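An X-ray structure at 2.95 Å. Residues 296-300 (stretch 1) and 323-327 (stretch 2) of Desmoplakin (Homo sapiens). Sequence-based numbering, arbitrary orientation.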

ATOM      1  N   GLN A 296     -22.205   5.310 -16.614  1.00108.95           N
ATOM      2  CA  GLN A 296     -23.321   5.349 -15.673  1.00113.44           C
ATOM      3  C   GLN A 296     -23.138   4.421 -14.481  1.00110.72           C
ATOM      4  O   GLN A 296     -23.959   4.419 -13.564  1.00114.62           O
ATOM      5  CB  GLN A 296     -24.651   5.042 -16.368  1.00116.72           C
ATOM      6  CG  GLN A 296     -25.023   6.035 -17.460  1.00120.76           C
ATOM      7  CD  GLN A 296     -24.930   7.473 -17.002  1.00126.45           C
ATOM      8  OE1 GLN A 296     -25.368   7.819 -15.905  1.00131.00           O
ATOM      9  NE2 GLN A 296     -24.343   8.321 -17.839  1.00127.02           N
ATOM     10  N   LYS A 297     -22.067   3.634 -14.490  1.00110.02           N
ATOM     11  CA  LYS A 297     -21.713   2.811 -13.336  1.00107.35           C
ATOM     12  C   LYS A 297     -20.431   3.355 -12.728  1.00105.41           C
ATOM     13  O   LYS A 297     -19.368   3.319 -13.352  1.00102.17           O
ATOM     14  CB  LYS A 297     -21.579   1.330 -13.718  1.00103.29           C
ATOM     15  CG  LYS A 297     -22.923   0.608 -13.841  1.00105.89           C
ATOM     16  CD  LYS A 297     -22.776  -0.806 -14.385  1.00103.15           C
ATOM     17  CE  LYS A 297     -24.140  -1.446 -14.631  1.00106.58           C
ATOM     18  NZ  LYS A 297     -24.019  -2.713 -15.411  1.00105.30           N
ATOM     19  N   ILE A 298     -20.545   3.880 -11.513  1.00 93.15           N
ATOM     20  CA  ILE A 298     -19.449   4.605 -10.877  1.00 89.62           C
ATOM     21  C   ILE A 298     -19.182   4.148  -9.443  1.00 85.78           C
ATOM     22  O   ILE A 298     -20.112   3.961  -8.657  1.00 88.21           O
ATOM     23  CB  ILE A 298     -19.721   6.135 -10.889  1.00 93.40           C
ATOM     24  CG1 ILE A 298     -18.940   6.848  -9.785  1.00 88.80           C
ATOM     25  CG2 ILE A 298     -21.201   6.420 -10.735  1.00100.24           C
ATOM     26  CD1 ILE A 298     -17.503   7.144 -10.144  1.00 84.57           C
ATOM     27  N   VAL A 299     -17.905   3.963  -9.115  1.00 84.45           N
ATOM     28  CA  VAL A 299     -17.478   3.732  -7.736  1.00 81.23           C
ATOM     29  C   VAL A 299     -16.544   4.848  -7.280  1.00 78.05           C
ATOM     30  O   VAL A 299     -15.680   5.296  -8.034  1.00 76.77           O
ATOM     31  CB  VAL A 299     -16.774   2.361  -7.544  1.00 76.20           C
ATOM     32  CG1 VAL A 299     -17.791   1.230  -7.568  1.00 78.16           C
ATOM     33  CG2 VAL A 299     -15.685   2.150  -8.586  1.00 73.68           C
ATOM     34  N   HIS A 300     -16.728   5.298  -6.045  1.00 85.53           N
ATOM     35  CA  HIS A 300     -15.937   6.397  -5.506  1.00 83.44           C
ATOM     36  C   HIS A 300     -14.822   5.904  -4.596  1.00 78.82           C
ATOM     37  O   HIS A 300     -14.974   4.907  -3.891  1.00 77.70           O
ATOM     38  CB  HIS A 300     -16.824   7.376  -4.732  1.00 86.60           C
ATOM     39  CG  HIS A 300     -17.873   8.037  -5.568  1.00 91.86           C
ATOM     40  ND1 HIS A 300     -19.174   7.578  -5.633  1.00 96.31           N
ATOM     41  CD2 HIS A 300     -17.821   9.126  -6.370  1.00 94.35           C
ATOM     42  CE1 HIS A 300     -19.871   8.352  -6.441  1.00100.93           C
ATOM     43  NE2 HIS A 300     -19.074   9.301  -6.904  1.00 99.67           N
ATOM     44  N   GLY A 323     -25.618  -2.008  -4.006  1.00 85.31           N
ATOM     45  CA  GLY A 323     -26.095  -3.277  -4.522  1.00 84.12           C
ATOM     46  C   GLY A 323     -25.860  -3.396  -6.014  1.00 80.70           C
ATOM     47  O   GLY A 323     -26.363  -4.312  -6.667  1.00 81.00           O
ATOM     48  N   VAL A 324     -25.082  -2.464  -6.551  1.00 92.00           N
ATOM     49  CA  VAL A 324     -24.809  -2.412  -7.981  1.00 89.31           C
ATOM     50  C   VAL A 324     -23.633  -3.303  -8.382  1.00 83.42           C
ATOM     51  O   VAL A 324     -22.493  -3.052  -7.998  1.00 80.10           O
ATOM     52  CB  VAL A 324     -24.523  -0.969  -8.426  1.00 90.26           C
ATOM     53  CG1 VAL A 324     -24.387  -0.892  -9.942  1.00 88.15           C
ATOM     54  CG2 VAL A 324     -25.622  -0.041  -7.932  1.00 97.47           C
ATOM     55  N   ASP A 325     -23.923  -4.348  -9.150  1.00104.29           N
ATOM     56  CA  ASP A 325     -22.880  -5.201  -9.704  1.00100.37           C
ATOM     57  C   ASP A 325     -22.116  -4.426 -10.765  1.00 97.94           C
ATOM     58  O   ASP A 325     -22.712  -3.704 -11.560  1.00 99.70           O
ATOM     59  CB  ASP A 325     -23.485  -6.462 -10.329  1.00101.31           C
ATOM     60  CG  ASP A 325     -23.796  -7.539  -9.303  1.00 99.29           C
ATOM     61  OD1 ASP A 325     -23.749  -7.245  -8.089  1.00 98.94           O
ATOM     62  OD2 ASP A 325     -24.089  -8.686  -9.715  1.00 98.78           O
ATOM     63  N   MET A 326     -20.797  -4.573 -10.775  1.00 82.10           N
ATOM     64  CA  MET A 326     -19.978  -3.950 -11.807  1.00 80.21           C
ATOM     65  C   MET A 326     -18.575  -4.547 -11.902  1.00 77.39           C
ATOM     66  O   MET A 326     -18.042  -5.078 -10.929  1.00 76.30           O
ATOM     67  CB  MET A 326     -19.912  -2.433 -11.612  1.00 80.63           C
ATOM     68  CG  MET A 326     -19.243  -1.973 -10.328  1.00 79.70           C
ATOM     69  SD  MET A 326     -19.247  -0.172 -10.183  1.00 81.32           S
ATOM     70  CE  MET A 326     -20.976   0.146  -9.852  1.00 87.76           C
ATOM     71  N   LEU A 327     -18.000  -4.468 -13.098  1.00 72.91           N
ATOM     72  CA  LEU A 327     -16.634  -4.915 -13.333  1.00 71.40           C
ATOM     73  C   LEU A 327     -15.676  -3.761 -13.136  1.00 69.52           C
ATOM     74  O   LEU A 327     -15.605  -2.860 -13.971  1.00 69.83           O
ATOM     75  CB  LEU A 327     -16.476  -5.443 -14.756  1.00 73.01           C
ATOM     76  CG  LEU A 327     -17.214  -6.726 -15.110  1.00 75.82           C
ATOM     77  CD1 LEU A 327     -17.122  -6.980 -16.602  1.00 77.95           C
ATOM     78  CD2 LEU A 327     -16.640  -7.890 -14.317  1.00 72.23           C
TER

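The contact between these two stretches is small and almost wholly a matter of side-chain packing. About 210 Å² of surface is buried, both sides summed, and no hydrogen bond crosses from one stretch to the other. Although both stretches contain strand residues, they are not joined here by a backbone ladder: even the nearest pair of CA atoms, those of Lys297 and Met326, lie 7.1 Å apart, so the space between the backbones must be filled by side chains.

The apolar packing centres on Met326, which gives up more surface to the contact than any other residue. Its CA-to-CB bond points toward stretch 1, and the side chain follows with chi angles p, t, p. The trans chi2 extends the chain, and the turn at chi3 leaves the terminal methyl beside the strand, near Lys297 and Ile298. The sulfur meets Val299, with SD of Met326 3.3 Å from CG1 of Val299, a close approach for a sulfur and a methyl carbon. Val299 projects its CA-to-CB bond sideways, yet one branch of its short, forked side chain still reaches the thioether. Both residues are buried, a setting that suits a compact branched valine and an unbranched, flexible methionine, neither of which brings a charge needing a partner. Beyond Val299, the methyl of Met326 also approaches Lys297, its CE lying 4.1 Å from CB of Lys297. The CA-to-CB bond of Lys297 points toward stretch 2, and from chi2 onward the chain is trans throughout, an extended rod of methylenes. Along it, CG comes within 4.4 Å of CG1 of Val324, a light apolar touch. Lysine fits an exposed place because its methylenes can pack on neighbours while its charged amino group can remain accessible to solvent.

Two further contacts set a side chain against the main chain. CE of Met326 lies 4.1 Å from the backbone O of Ile298, simple van der Waals proximity; the side chain of Ile298 takes no part, since its CA-to-CB bond points away. Likewise, CD of Lys297 passes 4.0 Å from the backbone O of Asp325.

Opposite charges might suggest a salt bridge between Lys297 and Asp325, but distance rules it out: NZ of Lys297 is 8.6 Å from OD1 and 8.3 Å from OD2 of Asp325. The CA-to-CB bond of Asp325 points away from stretch 1, and its carboxylate is satisfied by hydrogen bonds elsewhere in the structure. Asp325 therefore meets the lysine through its main chain alone.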